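Local atomic coordinates of TAF6 (Antonospora locustae, PDB entry 4ATG), a protein that is a subunit of the general transcription factor TFIID, whose C-terminal HEAT-repeat domain probably takes part in forming the Taf6-Taf9 complex. Residues Gly1-Pro6 with Gln40-Tyr44; Cys66-Tyr70 with Ile88-Leu92. One frame throughout, in Å; residues are numbered along the deposited sequence.

Both contacts belong to one all-helical HEAT-repeat array, and they sample its edge and its middle. Contact 1 sits at the N-terminal end, its centre about 23 Å from the centre of the chain, where the lead-in to helix 7-20 meets the start of helix 42-55. Contact 2 is buried, its centre about 5 Å from that of the chain, and joins helices 60-75 and 85-97. The centres of the two contacts are about 18 Å apart and their nearest atoms about 6 Å apart, so they do not touch. Helix 42-55 connects them: Tyr44 near its start serves contact 1, while Ile49 and Ser50 further along meet Tyr70 of contact 2.

Contact 1: Gly1-Pro6 with Gln40-Tyr44; sequences GSHMLP and QLVPY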
loop_
_atom_site.group_PDB
_atom_site.type_symbol
_atom_site.label_atom_id
_atom_site.label_comp_id
_atom_site.label_asym_id
_atom_site.label_seq_id
_atom_site.Cartn_x
_atom_site.Cartn_y
_atom_site.Cartn_z
ATOM N N GLY A 1 21.842 9.975 1.939
ATOM C CA GLY A 1 21.464 9.973 0.528
ATOM C C GLY A 1 22.213 8.904 -0.234
ATOM O O GLY A 1 23.334 8.532 0.148
ATOM N N SER A 2 21.612 8.413 -1.326
ATOM C CA SER A 2 22.206 7.354 -2.138
ATOM C C SER A 2 23.544 7.768 -2.764
ATOM O O SER A 2 24.418 6.929 -2.940
ATOM C CB SER A 2 21.204 6.824 -3.166
ATOM O OG SER A 2 20.919 7.805 -4.152
ATOM N N HIS A 3 23.771 9.080 -2.955
ATOM C CA HIS A 3 25.047 9.603 -3.463
ATOM C C HIS A 3 26.201 9.366 -2.454
ATOM O O HIS A 3 27.369 9.503 -2.807
ATOM C CB HIS A 3 24.913 11.094 -3.806
ATOM C CG HIS A 3 24.444 11.925 -2.647
ATOM N ND1 HIS A 3 25.336 12.566 -1.827
ATOM C CD2 HIS A 3 23.194 12.113 -2.166
ATOM C CE1 HIS A 3 24.611 13.174 -0.905
ATOM N NE2 HIS A 3 23.320 12.932 -1.064
ATOM N N MET A 4 25.869 8.985 -1.204
ATOM C CA MET A 4 26.880 8.769 -0.161
ATOM C C MET A 4 27.248 7.289 0.014
ATOM O O MET A 4 28.145 6.973 0.790
ATOM C CB MET A 4 26.392 9.324 1.167
ATOM C CG MET A 4 26.261 10.839 1.179
ATOM S SD MET A 4 25.048 11.321 2.405
ATOM C CE MET A 4 25.955 10.930 3.953
ATOM N N LEU A 5 26.553 6.397 -0.689
ATOM C CA LEU A 5 26.804 4.962 -0.597
ATOM C C LEU A 5 28.172 4.628 -1.231
ATOM O O LEU A 5 28.565 5.319 -2.170
ATOM C CB LEU A 5 25.740 4.198 -1.417
ATOM C CG LEU A 5 24.318 4.158 -0.859
ATOM C CD1 LEU A 5 23.351 3.801 -1.960
ATOM C CD2 LEU A 5 24.208 3.195 0.316
ATOM N N PRO A 6 28.820 3.495 -0.842
ATOM C CA PRO A 6 29.995 3.021 -1.597
ATOM C C PRO A 6 29.571 2.844 -3.059
ATOM O O PRO A 6 28.395 2.531 -3.312
ATOM C CB PRO A 6 30.275 1.644 -0.974
ATOM C CG PRO A 6 29.677 1.716 0.407
ATOM C CD PRO A 6 28.432 2.533 0.216
ATOM N N GLN A 40 21.603 -1.727 3.669
ATOM C CA GLN A 40 21.986 -0.306 3.543
ATOM C C GLN A 40 21.150 0.431 2.485
ATOM O O GLN A 40 20.921 1.635 2.607
ATOM C CB GLN A 40 23.459 -0.182 3.170
ATOM C CG GLN A 40 24.405 0.143 4.303
ATOM C CD GLN A 40 25.749 0.483 3.688
ATOM O OE1 GLN A 40 26.480 -0.388 3.226
ATOM N NE2 GLN A 40 26.020 1.763 3.507
ATOM N N LEU A 41 20.719 -0.295 1.433
ATOM C CA LEU A 41 19.926 0.276 0.343
ATOM C C LEU A 41 18.463 0.419 0.657
ATOM O O LEU A 41 17.778 1.228 0.035
ATOM C CB LEU A 41 20.073 -0.610 -0.926
ATOM C CG LEU A 41 21.466 -0.657 -1.538
ATOM C CD1 LEU A 41 21.441 -1.397 -2.873
ATOM C CD2 LEU A 41 21.955 0.700 -1.812
ATOM N N VAL A 42 17.953 -0.430 1.552
ATOM C CA VAL A 42 16.534 -0.433 1.957
ATOM C C VAL A 42 15.900 0.965 2.160
ATOM O O VAL A 42 14.913 1.255 1.485
ATOM C CB VAL A 42 16.249 -1.441 3.111
ATOM C CG1 VAL A 42 14.817 -1.264 3.635
ATOM C CG2 VAL A 42 16.442 -2.873 2.613
ATOM N N PRO A 43 16.407 1.853 3.039
ATOM C CA PRO A 43 15.762 3.175 3.190
ATOM C C PRO A 43 15.711 3.985 1.890
ATOM O O PRO A 43 14.761 4.729 1.659
ATOM C CB PRO A 43 16.646 3.883 4.241
ATOM C CG PRO A 43 17.919 3.138 4.251
ATOM C CD PRO A 43 17.535 1.716 3.985
ATOM N N TYR A 44 16.746 3.844 1.046
ATOM C CA TYR A 44 16.835 4.567 -0.223
ATOM C C TYR A 44 15.835 4.015 -1.242
ATOM O O TYR A 44 15.218 4.790 -1.970
ATOM C CB TYR A 44 18.272 4.563 -0.744
ATOM C CG TYR A 44 19.209 5.297 0.195
ATOM C CD1 TYR A 44 18.980 6.627 0.542
ATOM C CD2 TYR A 44 20.261 4.635 0.820
ATOM C CE1 TYR A 44 19.769 7.273 1.486
ATOM C CE2 TYR A 44 21.114 5.302 1.700
ATOM C CZ TYR A 44 20.883 6.631 2.006
ATOM O OH TYR A 44 21.714 7.286 2.882
#
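Start at the chain terminus: Gly1 N donates a hydrogen bond to Tyr44 OH at 2.9 Å. Gly1-Met4 reads GSHM, probably the remnant of an expression tag, so this bond may owe something to the construct. Ser2 follows with its backbone N over one face of the Tyr44 ring, 3.6 Å from Tyr44 CE1. A short 3-10 turn, Ser2 to Met4, carries the chain onward, with Met4 N bonded to Gly1 O (2.9 Å) and Leu5 N to Ser2 O (3.1 Å). Leu5 makes the apolar contacts: its CD1 packs against Leu41 CD2 at 3.4 Å and its CD2 lies 4.0 Å from Tyr44 CE2. Leu5 CD2 also comes within van der Waals range of Gln40 NE2, at 3.9 Å. Pro6, the N-cap of helix 7-20, brings its CD to 4.2 Å from Gln40 NE2. Phe13 of helix 7-20 touches Ser2, Leu41 and Tyr44. It is surface packing at the end of a HEAT-repeat array, where the lead-in to the first helix lies against the start of the third.

Contact 2: Cys66-Tyr70 with Ile88-Leu92; sequences CIALY and ILPSL
Two successive helices of the HEAT-repeat solenoid, 60-75 and 85-97, pack antiparallel here. Over residues 66-70 and 88-92 the axes approach to 11.2 Å, with 156° between their N-to-C directions and a signed crossing angle of -156°. In register, the CA atoms of Ile67 and Leu92 are 7.0 Å apart, and those of Tyr70 and Ile88 are 7.2 Å apart. Both backbones are helical (Tyr70 N to Cys66 O 3.0 Å, Leu92 N to Ile88 O 2.9 Å), although the second kinks at Pro90, whose N cannot bond to the preceding turn.

Tyr70 dominates the interface. Its CA-to-CB bond points toward the other helix, and chi1 near -79° (m) with chi2 near -31° places the ring between the helices. Ile88, in the mt rotamer, sets CG2 over one ring face in a CH-pi contact, 4.2 Å from the centroid and 20° off the normal. Leu92, also mt, starts out sideways but turns its end inward: its CD2 meets the ring edge 3.8 Å from Tyr70 CD2 and lies 4.1 Å from Ile67 CG2. Ile113 of helix 104-121 touches both Ile67 and Leu92. At the ring's tip, where Ser50 of helix 42-55 also hydrogen-bonds to the tyrosine, Tyr70 OH and Ser91 OG (chi1 t) share a hydrogen bond of 2.7 Å.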
loop_
_atom_site.group_PDB
_atom_site.type_symbol
_atom_site.label_atom_id
_atom_site.label_comp_id
_atom_site.label_asym_id
_atom_site.label_seq_id
_atom_site.Cartn_x
_atom_site.Cartn_y
_atom_site.Cartn_z
ATOM N N CYS A 66 5.778 -0.784 -8.203
ATOM C CA CYS A 66 6.176 -0.168 -6.916
ATOM C C CYS A 66 5.643 -0.950 -5.739
ATOM O O CYS A 66 6.383 -1.234 -4.803
ATOM C CB CYS A 66 5.731 1.283 -6.865
ATOM S SG CYS A 66 6.646 2.355 -8.001
ATOM N N ILE A 67 4.368 -1.345 -5.813
ATOM C CA ILE A 67 3.717 -2.135 -4.758
ATOM C C ILE A 67 4.421 -3.482 -4.625
ATOM O O ILE A 67 4.674 -3.937 -3.510
ATOM C CB ILE A 67 2.199 -2.265 -5.097
ATOM C CG1 ILE A 67 1.507 -0.879 -4.998
ATOM C CG2 ILE A 67 1.508 -3.292 -4.159
ATOM C CD1 ILE A 67 0.124 -0.795 -5.842
ATOM N N ALA A 68 4.740 -4.123 -5.765
ATOM C CA ALA A 68 5.423 -5.433 -5.791
ATOM C C ALA A 68 6.825 -5.322 -5.227
ATOM O O ALA A 68 7.244 -6.241 -4.538
ATOM C CB ALA A 68 5.458 -5.988 -7.213
ATOM N N LEU A 69 7.542 -4.186 -5.480
ATOM C CA LEU A 69 8.889 -3.985 -4.916
ATOM C C LEU A 69 8.802 -3.859 -3.399
ATOM O O LEU A 69 9.661 -4.385 -2.677
ATOM C CB LEU A 69 9.563 -2.757 -5.527
ATOM C CG LEU A 69 9.980 -2.902 -7.019
ATOM C CD1 LEU A 69 10.440 -1.546 -7.556
ATOM C CD2 LEU A 69 11.127 -3.874 -7.157
ATOM N N TYR A 70 7.788 -3.148 -2.891
ATOM C CA TYR A 70 7.639 -3.069 -1.421
ATOM C C TYR A 70 7.444 -4.473 -0.836
ATOM O O TYR A 70 8.058 -4.813 0.176
ATOM C CB TYR A 70 6.423 -2.242 -1.028
ATOM C CG TYR A 70 6.597 -0.736 -1.103
ATOM C CD1 TYR A 70 7.839 -0.139 -0.872
ATOM C CD2 TYR A 70 5.504 0.094 -1.327
ATOM C CE1 TYR A 70 7.985 1.253 -0.879
ATOM C CE2 TYR A 70 5.634 1.481 -1.320
ATOM C CZ TYR A 70 6.878 2.054 -1.115
ATOM O OH TYR A 70 6.985 3.419 -1.149
ATOM N N ILE A 88 6.694 2.577 4.636
ATOM C CA ILE A 88 6.005 1.783 3.591
ATOM C C ILE A 88 4.482 1.933 3.673
ATOM O O ILE A 88 3.808 2.117 2.645
ATOM C CB ILE A 88 6.418 0.282 3.690
ATOM C CG1 ILE A 88 7.922 0.109 3.316
ATOM C CG2 ILE A 88 5.524 -0.619 2.755
ATOM C CD1 ILE A 88 8.488 -1.317 3.642
ATOM N N LEU A 89 3.934 1.790 4.885
ATOM C CA LEU A 89 2.476 1.801 5.069
ATOM C C LEU A 89 1.775 3.050 4.509
ATOM O O LEU A 89 0.861 2.864 3.697
ATOM C CB LEU A 89 2.108 1.543 6.537
ATOM C CG LEU A 89 1.873 0.100 6.931
ATOM C CD1 LEU A 89 1.788 -0.012 8.449
ATOM C CD2 LEU A 89 0.546 -0.422 6.336
ATOM N N PRO A 90 2.209 4.300 4.810
ATOM C CA PRO A 90 1.517 5.462 4.222
ATOM C C PRO A 90 1.649 5.534 2.697
ATOM O O PRO A 90 0.706 5.955 2.047
ATOM C CB PRO A 90 2.115 6.671 4.952
ATOM C CG PRO A 90 3.386 6.222 5.484
ATOM C CD PRO A 90 3.270 4.741 5.744
ATOM N N SER A 91 2.753 5.017 2.125
ATOM C CA SER A 91 2.953 4.996 0.670
ATOM C C SER A 91 1.967 3.987 0.031
ATOM O O SER A 91 1.326 4.293 -0.965
ATOM C CB SER A 91 4.387 4.617 0.340
ATOM O OG SER A 91 4.589 4.710 -1.055
ATOM N N LEU A 92 1.826 2.802 0.632
ATOM C CA LEU A 92 0.823 1.845 0.183
ATOM C C LEU A 92 -0.575 2.422 0.351
ATOM O O LEU A 92 -1.399 2.255 -0.538
ATOM C CB LEU A 92 0.923 0.570 0.984
ATOM C CG LEU A 92 2.086 -0.368 0.658
ATOM C CD1 LEU A 92 2.166 -1.460 1.767
ATOM C CD2 LEU A 92 1.912 -0.982 -0.737
#